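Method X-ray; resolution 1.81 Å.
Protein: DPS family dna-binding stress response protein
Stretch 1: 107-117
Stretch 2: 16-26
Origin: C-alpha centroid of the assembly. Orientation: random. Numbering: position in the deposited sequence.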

# COMPACT_ATOMS: atom_id res chain seq x y z
N GLU C 107 -6.75 21.30 -29.53
CA GLU C 107 -7.39 22.60 -29.69
C GLU C 107 -8.82 22.46 -30.21
O GLU C 107 -9.73 23.16 -29.76
CB GLU C 107 -6.53 23.50 -30.58
CG GLU C 107 -5.31 24.00 -29.81
CD GLU C 107 -4.40 24.89 -30.60
OE1 GLU C 107 -4.55 24.96 -31.84
OE2 GLU C 107 -3.52 25.51 -29.96
N LEU C 108 -9.02 21.53 -31.15
CA LEU C 108 -10.38 21.24 -31.63
C LEU C 108 -11.25 20.75 -30.48
O LEU C 108 -12.38 21.23 -30.30
CB LEU C 108 -10.37 20.22 -32.79
CG LEU C 108 -11.72 19.77 -33.37
CD1 LEU C 108 -11.58 19.30 -34.80
CD2 LEU C 108 -12.36 18.66 -32.53
N ILE C 109 -10.74 19.79 -29.70
CA ILE C 109 -11.49 19.25 -28.57
C ILE C 109 -11.80 20.32 -27.51
O ILE C 109 -12.92 20.37 -27.01
CB ILE C 109 -10.78 18.05 -27.93
CG1 ILE C 109 -10.78 16.87 -28.92
CG2 ILE C 109 -11.46 17.64 -26.61
CD1 ILE C 109 -9.89 15.70 -28.50
N ILE C 110 -10.82 21.16 -27.20
CA ILE C 110 -11.01 22.26 -26.24
C ILE C 110 -12.13 23.19 -26.71
O ILE C 110 -13.03 23.54 -25.94
CB ILE C 110 -9.71 23.06 -26.00
CG1 ILE C 110 -8.69 22.20 -25.22
CG2 ILE C 110 -10.00 24.38 -25.25
CD1 ILE C 110 -7.25 22.71 -25.30
N THR C 111 -12.09 23.57 -27.98
CA THR C 111 -13.15 24.41 -28.54
C THR C 111 -14.51 23.71 -28.43
O THR C 111 -15.48 24.31 -27.95
CB THR C 111 -12.86 24.81 -30.00
OG1 THR C 111 -11.73 25.68 -30.01
CG2 THR C 111 -14.06 25.53 -30.64
N GLU C 112 -14.56 22.45 -28.85
CA GLU C 112 -15.80 21.67 -28.79
C GLU C 112 -16.33 21.50 -27.37
O GLU C 112 -17.54 21.60 -27.15
CB GLU C 112 -15.63 20.32 -29.47
CG GLU C 112 -15.52 20.43 -30.99
CD GLU C 112 -15.66 19.10 -31.70
OE1 GLU C 112 -15.72 19.10 -32.95
OE2 GLU C 112 -15.70 18.04 -31.03
N MET C 113 -15.44 21.23 -26.41
CA MET C 113 -15.89 21.07 -25.02
C MET C 113 -16.48 22.35 -24.44
O MET C 113 -17.44 22.29 -23.67
CB MET C 113 -14.77 20.52 -24.14
CG MET C 113 -14.53 19.02 -24.35
SD MET C 113 -13.49 18.35 -23.04
CE MET C 113 -13.46 16.62 -23.54
N HIS C 114 -15.93 23.50 -24.81
CA HIS C 114 -16.52 24.77 -24.38
C HIS C 114 -17.91 24.95 -25.00
O HIS C 114 -18.86 25.33 -24.32
CB HIS C 114 -15.60 25.95 -24.71
CG HIS C 114 -14.45 26.11 -23.77
ND1 HIS C 114 -13.29 25.37 -23.86
CD2 HIS C 114 -14.27 26.94 -22.71
CE1 HIS C 114 -12.46 25.73 -22.90
NE2 HIS C 114 -13.03 26.68 -22.18
N GLN C 115 -18.02 24.66 -26.29
CA GLN C 115 -19.31 24.74 -26.99
C GLN C 115 -20.32 23.76 -26.39
O GLN C 115 -21.49 24.12 -26.15
CB GLN C 115 -19.13 24.49 -28.49
CG GLN C 115 -18.36 25.60 -29.18
CD GLN C 115 -18.04 25.33 -30.64
OE1 GLN C 115 -17.89 26.27 -31.43
NE2 GLN C 115 -17.90 24.05 -31.02
N ASP C 116 -19.87 22.54 -26.14
CA ASP C 116 -20.73 21.48 -25.62
C ASP C 116 -21.14 21.71 -24.16
O ASP C 116 -22.26 21.36 -23.77
CB ASP C 116 -20.06 20.12 -25.80
CG ASP C 116 -19.87 19.76 -27.27
OD1 ASP C 116 -19.03 18.88 -27.54
OD2 ASP C 116 -20.54 20.35 -28.15
N ALA C 117 -20.26 22.31 -23.37
CA ALA C 117 -20.61 22.71 -22.01
C ALA C 117 -21.73 23.75 -22.04
O ALA C 117 -22.65 23.70 -21.22
CB ALA C 117 -19.39 23.25 -21.26
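Stretch 2 (16-26) KREQANAVVMY

How does stretch 2 lie on stretch 1? Both are helical throughout, each a segment of a longer helix, and stretch 2 runs nearly antiparallel to stretch 1, with 158° between the N-to-C directions and a signed crossing angle of -158°. The axes come no closer than 11.1 Å, so side chains have to bridge most of the gap. The nearest CA atoms across the pair are those of I109 and N21, 7.6 Å apart. Because the directions oppose, walking forward from I109 leads backward from M25 toward R17.

What meets the first turn of stretch 1? L108 leaves its backbone sideways, but its end comes nearer, reaching the side chain of N21. I109, also sideways at its CB, extends an m, t side chain whose CD1 lies 4.1 Å from M25 SD and 4.2 Å from N21 CB. This is the apolar end of the contact. I110 points away, and T111 touches nothing in stretch 2.

Where does the contact turn polar? It does so at E112, which points toward stretch 2. Its OE2 accepts a weak hydrogen bond from R17 NH1 at 2.9 Å, part of a salt bridge. E18 lodges its side chain among I109, E112, M113 and D116; its OE2 lies 3.4 Å from M113 CG.

What holds the far end? D116 points toward stretch 2 and takes R17 in a two-pronged salt bridge: R17 NH1 donates to D116 OD1 at 2.8 Å and R17 NH2 to D116 OD2 at 2.9 Å. E112 OE2 and D116 OD1 both lie at the edge of the guanidinium, near its plane, so R17 NH1 joins two acids one helical turn apart. D116 OD1 is also just 2.5 Å from E18 OE2.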

# COMPACT_ATOMS: atom_id res chain seq x y z
N LYS C 16 -21.72 11.76 -27.97
CA LYS C 16 -21.26 10.78 -28.95
C LYS C 16 -20.02 11.28 -29.69
O LYS C 16 -19.03 10.55 -29.83
CB LYS C 16 -22.37 10.41 -29.94
CG LYS C 16 -23.52 9.64 -29.31
CD LYS C 16 -24.17 8.75 -30.35
CE LYS C 16 -25.69 8.69 -30.25
NZ LYS C 16 -26.31 8.79 -28.90
N ARG C 17 -20.06 12.54 -30.13
CA ARG C 17 -18.93 13.15 -30.81
C ARG C 17 -17.71 13.22 -29.88
O ARG C 17 -16.60 12.86 -30.29
CB ARG C 17 -19.29 14.56 -31.31
CG ARG C 17 -18.10 15.33 -31.93
CD ARG C 17 -18.54 16.62 -32.66
NE ARG C 17 -19.68 17.28 -32.03
CZ ARG C 17 -19.65 17.94 -30.86
NH1 ARG C 17 -18.52 18.03 -30.17
NH2 ARG C 17 -20.76 18.50 -30.39
N GLU C 18 -17.94 13.67 -28.65
CA GLU C 18 -16.87 13.81 -27.68
C GLU C 18 -16.26 12.45 -27.34
O GLU C 18 -15.03 12.30 -27.27
CB GLU C 18 -17.39 14.53 -26.43
CG GLU C 18 -17.75 16.01 -26.68
CD GLU C 18 -16.56 16.96 -26.59
OE1 GLU C 18 -15.42 16.49 -26.39
OE2 GLU C 18 -16.78 18.19 -26.70
N GLN C 19 -17.12 11.45 -27.15
CA GLN C 19 -16.66 10.09 -26.84
C GLN C 19 -15.81 9.54 -27.98
O GLN C 19 -14.72 9.01 -27.76
CB GLN C 19 -17.84 9.16 -26.59
CG GLN C 19 -17.42 7.70 -26.38
CD GLN C 19 -18.50 6.71 -26.73
OE1 GLN C 19 -18.23 5.51 -26.90
NE2 GLN C 19 -19.72 7.19 -26.86
N ALA C 20 -16.32 9.69 -29.21
CA ALA C 20 -15.60 9.26 -30.41
C ALA C 20 -14.25 9.95 -30.52
O ALA C 20 -13.25 9.30 -30.83
CB ALA C 20 -16.45 9.52 -31.67
N ASN C 21 -14.22 11.26 -30.23
CA ASN C 21 -12.97 12.02 -30.22
C ASN C 21 -11.96 11.49 -29.19
O ASN C 21 -10.77 11.43 -29.47
CB ASN C 21 -13.20 13.52 -29.99
CG ASN C 21 -13.77 14.23 -31.21
OD1 ASN C 21 -14.26 15.36 -31.12
ND2 ASN C 21 -13.70 13.58 -32.36
N ALA C 22 -12.46 11.10 -28.02
CA ALA C 22 -11.58 10.54 -26.98
C ALA C 22 -10.93 9.24 -27.47
O ALA C 22 -9.74 9.01 -27.26
CB ALA C 22 -12.36 10.31 -25.70
N VAL C 23 -11.72 8.40 -28.14
CA VAL C 23 -11.22 7.13 -28.68
C VAL C 23 -10.13 7.37 -29.74
O VAL C 23 -9.05 6.78 -29.67
CB VAL C 23 -12.36 6.27 -29.27
CG1 VAL C 23 -11.80 5.07 -30.04
CG2 VAL C 23 -13.31 5.82 -28.14
N VAL C 24 -10.41 8.25 -30.70
CA VAL C 24 -9.43 8.54 -31.77
C VAL C 24 -8.18 9.23 -31.21
O VAL C 24 -7.06 8.90 -31.59
CB VAL C 24 -10.06 9.38 -32.92
CG1 VAL C 24 -8.99 9.83 -33.95
CG2 VAL C 24 -11.14 8.58 -33.59
N MET C 25 -8.39 10.18 -30.30
CA MET C 25 -7.28 10.88 -29.66
C MET C 25 -6.39 9.91 -28.89
O MET C 25 -5.16 10.00 -28.92
CB MET C 25 -7.83 11.93 -28.71
CG MET C 25 -6.83 12.98 -28.38
SD MET C 25 -6.45 13.98 -29.83
CE MET C 25 -5.20 14.99 -29.07
N TYR C 26 -7.03 8.97 -28.19
CA TYR C 26 -6.28 7.94 -27.48
C TYR C 26 -5.44 7.10 -28.45
O TYR C 26 -4.24 6.90 -28.23
CB TYR C 26 -7.22 7.03 -26.67
CG TYR C 26 -6.48 5.84 -26.12
CD1 TYR C 26 -5.53 6.01 -25.12
CD2 TYR C 26 -6.68 4.57 -26.65
CE1 TYR C 26 -4.81 4.93 -24.61
CE2 TYR C 26 -5.95 3.47 -26.15
CZ TYR C 26 -5.03 3.68 -25.13
OH TYR C 26 -4.30 2.64 -24.61